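Side-chain contacts in alkaline phosphatase (Thermus thermophilus, PDB 7KWD), which probably hydrolyses phosphate monoesters as a homodimeric alkaline phosphatase that binds zinc and magnesium: residues Q58-R63 and A285-V290; V231-D236 and I274-H279; K392-E397 and G402-N407. One frame throughout, in Å; residues are numbered along the deposited sequence.

Interaction 1: residues Q58-R63 and A285-V290; sequences QAYARR and ATLWDV
Leu287 meets Tyr60 one residue after a firmly gripped polar atom, Thr286 OG1. That hydroxyl oxygen is hydrogen-bonded to Asn278 OD1 and Asp282 O, so the start of helix 283-306 is tied to the residues before it. The contact itself joins this helix to helix 51-65 within the alkaline phosphatase fold, and it is apolar and buried. The main touch is a CH-pi contact. The methyl Leu287 CD2 sits over the middle of one face of the Tyr60 ring, 3.6 Å from the ring centroid and 11° off the normal. Its nearest ring atom is Tyr60 CD2, also at 3.6 Å. The second methyl, Leu287 CD1, lies further back along the tyrosine, 3.8 Å from Tyr60 CB. Tyr60 has CG opposite its own backbone N (chi1 -171°), which carries the ring out from helix 51-65 toward helix 283-306. The two side chains cross at about a right angle, with one methyl over the ring centre and the other beside Tyr60 CB. A serine at Tyr60 would probably leave Leu287 CD2 without the ring face it rests on and open a gap between the two helices. On another side of helix 51-65, Gln58 NE2 bonds Asn84 OD1 of the second subunit. At the far end of the ring the fit is looser: Tyr60 OH comes no nearer to Trp288 than 4.4 Å, at CZ2.

Interaction 2: residues V231-D236 and I274-H279; sequences VPYEID and IDHANH. With ZN (zinc ion), chain F.
Tyr233 drives its ring end against the backbone of helix 273-280 between His276 and Ala277. This is the tight part of the contact. Tyr233 OH lies 3.1 Å from His276 CB and 3.2 Å from Ala277 N. The second approach is close, but its angle is too poor for a hydrogen bond, so the hydroxyl is packed here rather than bonded. Ala277 N lies at the ring edge, near the ring plane. The methyl group Ala277 CB adds an apolar touch, 3.6 Å from Tyr233 CE1. With CG anti to its carbonyl carbon (chi1 -66°), Tyr233 brings its hydroxyl end in against the helix. Tyr233 itself stands at the N-cap position of helix 234-239.

The His276 side is looser. Of its side chain, only CB meets the tyrosine closely; the imidazole leads away and is partly exposed. That ring finds its polar partner in Arg273 and lies about 4 Å from a bound tartrate, probably from the crystallisation liquor. The same helix also carries metal ligands. Asp275 OD2 binds zinc at 2.0 Å and His279 NE2 at 2.2 Å, one helical turn apart, with His433 as a further ligand. A second shell holds the two: Asp275 OD1 bonds Thr320 OG1, and His279 ND1 bonds Gly431 O. Tyr233 thus packs on the flank of a helix that supplies part of a zinc site of the alkaline phosphatase active centre.

Interaction 3: residues K392-E397 and G402-N407; sequences KVYWPE and GVQPAN
Gln404 has CG beside its backbone N (chi1 -58°) and bends again at chi2 (-74°), so the chain folds over and lays its amide along the ring of Tyr394. The amide and ring planes are 15° apart and stacked. The two side chains run past each other in opposite directions. Gln404 CB lies over the outer part of one ring face, 3.3 Å from Tyr394 CE1, and makes a CH-pi contact. Gln404 CD reaches the ring root, 3.6 Å from Tyr394 CG. The opposite face of the ring carries Lys392 O above its centre, so the ring is sandwiched between a glutamine and a backbone carbonyl.

The amide is held at both ends. Gln404 OE1 bonds Thr408 OG1, which also bonds Trp395 N. Gln404 NE2 bonds Gln401 O and gives a second hydrogen bond to a water, 2.9 Å from its oxygen. These bonds are likely to fix the rotation of the amide and keep it flat against the ring. The water donates to Glu397 O at 2.8 Å and, weakly, to Trp395 O. It therefore bridges the two segments. Glu397 O also lies 3.1 Å from Gln404 NE2, but the angle does not suit a direct bond.

Further along, Asn407 N bonds Val403 O at 2.9 Å, which closes the turn around the cis peptide between Gln404 and Pro405. Asn407 ND2 reaches His279 O. Trp395 and Pro396 pack on Pro396 and Trp395 of the second subunit. The whole is a water-bridged loop with two cis-prolines, linking helices 379-391 and 406-412 at the dimer interface.

How the interactions relate
Interactions 1 and 2 are buried; interaction 3 lies at the surface. Interactions 1 and 2 touch directly, and their helices 273-280 and 283-306 are consecutive in the chain. Asp289 OD1 bonds Glu234 N, which ties 283-306 to the other half of interaction 2. Interaction 3 meets interaction 2 at His279, a zinc ligand. Interactions 1 and 3 do not touch, yet both have residues at the second subunit. Their chemistry follows their place. Interaction 1 is aromatic-aliphatic packing, a tyrosine packs on the side of a metal-bearing helix in interaction 2, and interaction 3 combines amide stacking with a water bridge.

Interaction 1: residues Q58-R63 and A285-V290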
loop_
_atom_site.group_PDB
_atom_site.type_symbol
_atom_site.label_atom_id
_atom_site.label_comp_id
_atom_site.label_asym_id
_atom_site.label_seq_id
_atom_site.Cartn_x
_atom_site.Cartn_y
_atom_site.Cartn_z
ATOM N N GLN A 58 -8.942 -2.704 -9.828
ATOM C CA GLN A 58 -10.022 -3.560 -9.340
ATOM C C GLN A 58 -11.373 -2.857 -9.455
ATOM O O GLN A 58 -12.344 -3.434 -9.942
ATOM C CB GLN A 58 -9.752 -3.947 -7.885
ATOM C CG GLN A 58 -10.802 -4.858 -7.257
ATOM C CD GLN A 58 -10.498 -5.139 -5.787
ATOM O OE1 GLN A 58 -10.322 -6.290 -5.385
ATOM N NE2 GLN A 58 -10.437 -4.084 -4.982
ATOM N N ALA A 59 -11.428 -1.595 -9.017
ATOM C CA ALA A 59 -12.663 -0.832 -9.063
ATOM C C ALA A 59 -13.033 -0.504 -10.490
ATOM O O ALA A 59 -14.201 -0.620 -10.878
ATOM C CB ALA A 59 -12.518 0.453 -8.245
ATOM N N TYR A 60 -12.047 -0.110 -11.296
ATOM C CA TYR A 60 -12.347 0.281 -12.668
ATOM C C TYR A 60 -12.944 -0.885 -13.451
ATOM O O TYR A 60 -13.915 -0.726 -14.195
ATOM C CB TYR A 60 -11.084 0.803 -13.346
ATOM C CG TYR A 60 -11.366 1.426 -14.706
ATOM C CD1 TYR A 60 -11.382 0.657 -15.840
ATOM C CD2 TYR A 60 -11.664 2.788 -14.839
ATOM C CE1 TYR A 60 -11.675 1.207 -17.073
ATOM C CE2 TYR A 60 -11.940 3.344 -16.093
ATOM C CZ TYR A 60 -11.951 2.559 -17.188
ATOM O OH TYR A 60 -12.247 3.086 -18.433
ATOM N N ALA A 61 -12.344 -2.066 -13.335
ATOM C CA ALA A 61 -12.875 -3.216 -14.061
ATOM C C ALA A 61 -14.336 -3.479 -13.676
ATOM O O ALA A 61 -15.196 -3.689 -14.542
ATOM C CB ALA A 61 -11.992 -4.439 -13.801
ATOM N N ARG A 62 -14.638 -3.465 -12.379
ATOM C CA ARG A 62 -15.999 -3.762 -11.950
ATOM C C ARG A 62 -16.944 -2.643 -12.358
ATOM O O ARG A 62 -17.947 -2.876 -13.042
ATOM C CB ARG A 62 -16.051 -3.970 -10.442
ATOM C CG ARG A 62 -15.626 -5.377 -10.007
ATOM C CD ARG A 62 -15.234 -5.396 -8.495
ATOM N NE ARG A 62 -15.039 -6.764 -8.006
ATOM C CZ ARG A 62 -16.028 -7.582 -7.672
ATOM N NH1 ARG A 62 -17.310 -7.206 -7.750
ATOM N NH2 ARG A 62 -15.738 -8.803 -7.276
ATOM N N ARG A 63 -16.595 -1.401 -11.987
ATOM C CA ARG A 63 -17.500 -0.273 -12.142
ATOM C C ARG A 63 -17.649 0.181 -13.590
ATOM O O ARG A 63 -18.747 0.574 -14.004
ATOM C CB ARG A 63 -16.989 0.874 -11.281
ATOM C CG ARG A 63 -17.885 2.063 -11.253
ATOM C CD ARG A 63 -17.391 3.046 -10.218
ATOM N NE ARG A 63 -18.012 4.350 -10.367
ATOM C CZ ARG A 63 -18.963 4.829 -9.566
ATOM N NH1 ARG A 63 -19.420 4.117 -8.539
ATOM N NH2 ARG A 63 -19.443 6.048 -9.779
ATOM N N ALA A 285 -2.509 6.186 -17.208
ATOM C CA ALA A 285 -1.539 5.310 -17.847
ATOM C C ALA A 285 -1.259 4.064 -16.989
ATOM O O ALA A 285 -1.180 2.947 -17.514
ATOM C CB ALA A 285 -0.248 6.069 -18.139
ATOM N N THR A 286 -1.153 4.240 -15.675
ATOM C CA THR A 286 -0.970 3.097 -14.784
ATOM C C THR A 286 -2.098 2.095 -14.944
ATOM O O THR A 286 -1.864 0.886 -15.057
ATOM C CB THR A 286 -0.902 3.573 -13.342
ATOM O OG1 THR A 286 0.187 4.485 -13.219
ATOM C CG2 THR A 286 -0.732 2.397 -12.410
ATOM N N LEU A 287 -3.326 2.589 -14.964
ATOM C CA LEU A 287 -4.479 1.723 -15.073
ATOM C C LEU A 287 -4.410 0.868 -16.327
ATOM O O LEU A 287 -4.646 -0.339 -16.269
ATOM C CB LEU A 287 -5.757 2.558 -15.075
ATOM C CG LEU A 287 -7.011 1.850 -15.578
ATOM C CD1 LEU A 287 -7.465 0.809 -14.565
ATOM C CD2 LEU A 287 -8.156 2.857 -15.794
ATOM N N TRP A 288 -4.127 1.484 -17.486
ATOM C CA TRP A 288 -4.166 0.714 -18.724
ATOM C C TRP A 288 -3.014 -0.285 -18.807
ATOM O O TRP A 288 -3.188 -1.355 -19.398
ATOM C CB TRP A 288 -4.219 1.649 -19.953
ATOM C CG TRP A 288 -5.642 2.072 -20.161
ATOM C CD1 TRP A 288 -6.183 3.276 -19.862
ATOM C CD2 TRP A 288 -6.717 1.262 -20.653
ATOM N NE1 TRP A 288 -7.516 3.276 -20.146
ATOM C CE2 TRP A 288 -7.872 2.051 -20.637
ATOM C CE3 TRP A 288 -6.807 -0.042 -21.117
ATOM C CZ2 TRP A 288 -9.110 1.572 -21.053
ATOM C CZ3 TRP A 288 -8.042 -0.519 -21.540
ATOM C CH2 TRP A 288 -9.173 0.290 -21.509
ATOM N N ASP A 289 -1.856 0.008 -18.206
ATOM C CA ASP A 289 -0.799 -1.009 -18.187
ATOM C C ASP A 289 -1.134 -2.120 -17.195
ATOM O O ASP A 289 -0.745 -3.282 -17.388
ATOM C CB ASP A 289 0.567 -0.378 -17.873
ATOM C CG ASP A 289 1.305 0.074 -19.143
ATOM O OD1 ASP A 289 0.627 0.615 -20.038
ATOM O OD2 ASP A 289 2.539 -0.150 -19.284
ATOM N N VAL A 290 -1.900 -1.802 -16.157
ATOM C CA VAL A 290 -2.371 -2.856 -15.273
ATOM C C VAL A 290 -3.411 -3.702 -15.975
ATOM O O VAL A 290 -3.443 -4.923 -15.799
ATOM C CB VAL A 290 -2.933 -2.264 -13.974
ATOM C CG1 VAL A 290 -3.580 -3.368 -13.138
ATOM C CG2 VAL A 290 -1.819 -1.618 -13.186
#

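Interaction 2: residues V231-D236 and I274-H279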
loop_
_atom_site.group_PDB
_atom_site.type_symbol
_atom_site.label_atom_id
_atom_site.label_comp_id
_atom_site.label_asym_id
_atom_site.label_seq_id
_atom_site.Cartn_x
_atom_site.Cartn_y
_atom_site.Cartn_z
ATOM N N VAL A 231 8.585 0.278 -25.066
ATOM C CA VAL A 231 7.332 0.127 -25.820
ATOM C C VAL A 231 6.317 1.118 -25.276
ATOM O O VAL A 231 6.303 1.383 -24.057
ATOM C CB VAL A 231 6.799 -1.315 -25.718
ATOM C CG1 VAL A 231 5.552 -1.492 -26.556
ATOM C CG2 VAL A 231 7.887 -2.275 -26.146
ATOM N N PRO A 232 5.489 1.730 -26.121
ATOM C CA PRO A 232 4.495 2.682 -25.616
ATOM C C PRO A 232 3.550 2.075 -24.577
ATOM O O PRO A 232 3.185 0.896 -24.631
ATOM C CB PRO A 232 3.729 3.101 -26.883
ATOM C CG PRO A 232 4.737 2.928 -28.010
ATOM C CD PRO A 232 5.592 1.741 -27.598
ATOM N N TYR A 233 3.111 2.941 -23.663
ATOM C CA TYR A 233 2.035 2.596 -22.744
ATOM C C TYR A 233 0.823 2.028 -23.471
ATOM O O TYR A 233 0.465 2.477 -24.570
ATOM C CB TYR A 233 1.608 3.828 -21.972
ATOM C CG TYR A 233 2.612 4.402 -21.036
ATOM C CD1 TYR A 233 2.870 3.786 -19.816
ATOM C CD2 TYR A 233 3.274 5.601 -21.340
ATOM C CE1 TYR A 233 3.788 4.350 -18.908
ATOM C CE2 TYR A 233 4.183 6.156 -20.460
ATOM C CZ TYR A 233 4.442 5.519 -19.246
ATOM O OH TYR A 233 5.340 6.035 -18.344
ATOM N N GLU A 234 0.167 1.066 -22.823
ATOM C CA GLU A 234 -1.116 0.569 -23.318
ATOM C C GLU A 234 -2.093 1.701 -23.672
ATOM O O GLU A 234 -2.776 1.639 -24.697
ATOM C CB GLU A 234 -1.746 -0.365 -22.283
ATOM C CG GLU A 234 -3.132 -0.890 -22.652
ATOM C CD GLU A 234 -3.163 -1.801 -23.873
ATOM O OE1 GLU A 234 -2.109 -2.310 -24.345
ATOM O OE2 GLU A 234 -4.278 -1.988 -24.396
ATOM N N ILE A 235 -2.186 2.736 -22.839
ATOM C CA ILE A 235 -3.176 3.771 -23.143
ATOM C C ILE A 235 -2.880 4.407 -24.497
ATOM O O ILE A 235 -3.794 4.759 -25.247
ATOM C CB ILE A 235 -3.233 4.817 -22.009
ATOM C CG1 ILE A 235 -4.475 5.693 -22.184
ATOM C CG2 ILE A 235 -1.964 5.667 -21.940
ATOM C CD1 ILE A 235 -4.732 6.661 -21.052
ATOM N N ASP A 236 -1.608 4.533 -24.844
ATOM C CA ASP A 236 -1.231 5.159 -26.106
ATOM C C ASP A 236 -1.408 4.180 -27.261
ATOM O O ASP A 236 -1.957 4.544 -28.304
ATOM C CB ASP A 236 0.205 5.682 -25.995
ATOM C CG ASP A 236 0.359 6.765 -24.915
ATOM O OD1 ASP A 236 -0.572 7.569 -24.737
ATOM O OD2 ASP A 236 1.416 6.826 -24.238
ATOM N N ILE A 274 4.173 -0.025 -15.707
ATOM C CA ILE A 274 3.418 0.374 -14.526
ATOM C C ILE A 274 4.262 1.321 -13.689
ATOM O O ILE A 274 3.810 2.403 -13.305
ATOM C CB ILE A 274 2.988 -0.859 -13.714
ATOM C CG1 ILE A 274 2.003 -1.717 -14.522
ATOM C CG2 ILE A 274 2.437 -0.434 -12.359
ATOM C CD1 ILE A 274 1.789 -3.119 -13.912
ATOM N N ASP A 275 5.511 0.914 -13.408
ATOM C CA ASP A 275 6.480 1.762 -12.717
ATOM C C ASP A 275 6.582 3.132 -13.376
ATOM O O ASP A 275 6.429 4.159 -12.717
ATOM C CB ASP A 275 7.839 1.047 -12.704
ATOM C CG ASP A 275 8.897 1.800 -11.967
ATOM O OD1 ASP A 275 8.708 2.033 -10.742
ATOM O OD2 ASP A 275 9.931 2.129 -12.604
ATOM N N HIS A 276 6.769 3.159 -14.694
ATOM C CA HIS A 276 6.996 4.419 -15.389
ATOM C C HIS A 276 5.797 5.342 -15.261
ATOM O O HIS A 276 5.947 6.539 -15.009
ATOM C CB HIS A 276 7.298 4.161 -16.864
ATOM C CG HIS A 276 8.533 3.350 -17.071
ATOM N ND1 HIS A 276 8.907 2.869 -18.296
ATOM C CD2 HIS A 276 9.466 2.911 -16.196
ATOM C CE1 HIS A 276 10.028 2.179 -18.184
ATOM N NE2 HIS A 276 10.390 2.188 -16.918
ATOM N N ALA A 277 4.591 4.805 -15.460
ATOM C CA ALA A 277 3.412 5.644 -15.319
ATOM C C ALA A 277 3.306 6.169 -13.908
ATOM O O ALA A 277 2.890 7.309 -13.691
ATOM C CB ALA A 277 2.153 4.866 -15.687
ATOM N N ASN A 278 3.653 5.335 -12.921
ATOM C CA ASN A 278 3.580 5.807 -11.544
ATOM C C ASN A 278 4.589 6.907 -11.302
ATOM O O ASN A 278 4.327 7.816 -10.498
ATOM C CB ASN A 278 3.791 4.658 -10.565
ATOM C CG ASN A 278 2.569 3.732 -10.488
ATOM O OD1 ASN A 278 1.457 4.108 -10.836
ATOM N ND2 ASN A 278 2.801 2.513 -10.041
ATOM N N HIS A 279 5.763 6.812 -11.956
ATOM C CA HIS A 279 6.744 7.894 -11.929
ATOM C C HIS A 279 6.153 9.189 -12.489
ATOM O O HIS A 279 6.319 10.263 -11.899
ATOM C CB HIS A 279 7.983 7.503 -12.736
ATOM C CG HIS A 279 8.955 6.645 -11.995
ATOM N ND1 HIS A 279 9.470 7.000 -10.768
ATOM C CD2 HIS A 279 9.506 5.444 -12.301
ATOM C CE1 HIS A 279 10.313 6.071 -10.362
ATOM N NE2 HIS A 279 10.365 5.129 -11.284
HETATM ZN ZN ZN F . 11.129 3.042 -11.303
#

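Interaction 3: residues K392-E397 and G402-N407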
loop_
_atom_site.group_PDB
_atom_site.type_symbol
_atom_site.label_atom_id
_atom_site.label_comp_id
_atom_site.label_asym_id
_atom_site.label_seq_id
_atom_site.Cartn_x
_atom_site.Cartn_y
_atom_site.Cartn_z
ATOM N N LYS A 392 12.008 24.574 -16.864
ATOM C CA LYS A 392 12.319 23.684 -15.743
ATOM C C LYS A 392 11.956 24.324 -14.406
ATOM O O LYS A 392 12.666 24.200 -13.401
ATOM C CB LYS A 392 13.782 23.266 -15.796
ATOM C CG LYS A 392 14.138 22.731 -17.191
ATOM C CD LYS A 392 15.241 21.678 -17.163
ATOM C CE LYS A 392 15.792 21.417 -18.574
ATOM N NZ LYS A 392 15.205 22.318 -19.626
ATOM N N VAL A 393 10.809 24.983 -14.383
ATOM C CA VAL A 393 10.230 25.489 -13.150
ATOM C C VAL A 393 9.055 24.593 -12.793
ATOM O O VAL A 393 8.071 24.511 -13.547
ATOM C CB VAL A 393 9.797 26.948 -13.284
ATOM C CG1 VAL A 393 9.087 27.344 -12.037
ATOM C CG2 VAL A 393 11.020 27.828 -13.545
ATOM N N TYR A 394 9.153 23.933 -11.641
ATOM C CA TYR A 394 8.261 22.841 -11.279
ATOM C C TYR A 394 7.338 23.291 -10.160
ATOM O O TYR A 394 7.697 24.135 -9.336
ATOM C CB TYR A 394 9.084 21.615 -10.877
ATOM C CG TYR A 394 10.077 21.213 -11.940
ATOM C CD1 TYR A 394 9.685 21.109 -13.262
ATOM C CD2 TYR A 394 11.401 20.942 -11.629
ATOM C CE1 TYR A 394 10.573 20.752 -14.250
ATOM C CE2 TYR A 394 12.306 20.580 -12.618
ATOM C CZ TYR A 394 11.878 20.490 -13.929
ATOM O OH TYR A 394 12.741 20.126 -14.928
ATOM N N TRP A 395 6.127 22.744 -10.150
ATOM C CA TRP A 395 5.165 23.072 -9.119
ATOM C C TRP A 395 4.455 21.826 -8.614
ATOM O O TRP A 395 4.023 20.985 -9.406
ATOM C CB TRP A 395 4.111 24.066 -9.658
ATOM C CG TRP A 395 3.380 24.729 -8.568
ATOM C CD1 TRP A 395 3.786 25.816 -7.851
ATOM C CD2 TRP A 395 2.112 24.344 -8.032
ATOM N NE1 TRP A 395 2.842 26.132 -6.899
ATOM C CE2 TRP A 395 1.802 25.245 -6.997
ATOM C CE3 TRP A 395 1.204 23.326 -8.331
ATOM C CZ2 TRP A 395 0.623 25.159 -6.267
ATOM C CZ3 TRP A 395 0.035 23.251 -7.612
ATOM C CH2 TRP A 395 -0.247 24.158 -6.599
ATOM N N PRO A 396 4.297 21.699 -7.286
ATOM C CA PRO A 396 4.760 22.631 -6.256
ATOM C C PRO A 396 6.266 22.619 -6.049
ATOM O O PRO A 396 6.828 23.573 -5.516
ATOM C CB PRO A 396 4.049 22.135 -4.988
ATOM C CG PRO A 396 3.714 20.735 -5.277
ATOM C CD PRO A 396 3.383 20.688 -6.724
ATOM N N GLU A 397 6.915 21.537 -6.446
ATOM C CA GLU A 397 8.359 21.420 -6.271
ATOM C C GLU A 397 8.808 20.177 -7.031
ATOM O O GLU A 397 8.033 19.549 -7.756
ATOM C CB GLU A 397 8.746 21.383 -4.797
ATOM C CG GLU A 397 8.061 20.325 -3.941
ATOM C CD GLU A 397 8.697 18.976 -4.123
ATOM O OE1 GLU A 397 9.921 18.829 -3.827
ATOM O OE2 GLU A 397 8.000 18.086 -4.599
ATOM N N GLY A 402 9.777 14.172 -7.870
ATOM C CA GLY A 402 11.068 14.160 -8.528
ATOM C C GLY A 402 11.077 13.839 -10.009
ATOM O O GLY A 402 12.148 13.718 -10.607
ATOM N N VAL A 403 9.928 13.691 -10.633
ATOM C CA VAL A 403 9.844 13.338 -12.043
ATOM C C VAL A 403 9.109 14.464 -12.760
ATOM O O VAL A 403 7.933 14.744 -12.466
ATOM C CB VAL A 403 9.153 11.982 -12.229
ATOM C CG1 VAL A 403 8.896 11.723 -13.703
ATOM C CG2 VAL A 403 10.027 10.859 -11.603
ATOM N N GLN A 404 9.805 15.124 -13.680
ATOM C CA GLN A 404 9.320 16.371 -14.259
ATOM C C GLN A 404 9.594 16.386 -15.744
ATOM O O GLN A 404 10.585 15.816 -16.202
ATOM C CB GLN A 404 9.981 17.578 -13.580
ATOM C CG GLN A 404 9.751 17.649 -12.073
ATOM C CD GLN A 404 8.329 18.076 -11.750
ATOM O OE1 GLN A 404 7.572 18.416 -12.656
ATOM N NE2 GLN A 404 7.964 18.063 -10.462
ATOM N N PRO A 405 8.726 17.033 -16.532
ATOM C CA PRO A 405 7.632 17.852 -15.994
ATOM C C PRO A 405 6.337 17.108 -15.632
ATOM O O PRO A 405 5.379 17.745 -15.213
ATOM C CB PRO A 405 7.355 18.826 -17.143
ATOM C CG PRO A 405 7.643 18.016 -18.377
ATOM C CD PRO A 405 8.765 17.063 -18.008
ATOM N N ALA A 406 6.325 15.780 -15.743
ATOM C CA ALA A 406 5.074 15.037 -15.595
ATOM C C ALA A 406 4.391 15.299 -14.261
ATOM O O ALA A 406 3.159 15.402 -14.208
ATOM C CB ALA A 406 5.323 13.543 -15.756
ATOM N N ASN A 407 5.156 15.388 -13.163
ATOM C CA ASN A 407 4.507 15.562 -11.869
ATOM C C ASN A 407 3.850 16.936 -11.755
ATOM O O ASN A 407 2.827 17.081 -11.079
ATOM C CB ASN A 407 5.485 15.366 -10.696
ATOM C CG ASN A 407 5.954 13.899 -10.497
ATOM O OD1 ASN A 407 6.746 13.641 -9.593
ATOM N ND2 ASN A 407 5.487 12.963 -11.328
HETATM O O HOH W 1 5.589 18.677 -8.928
#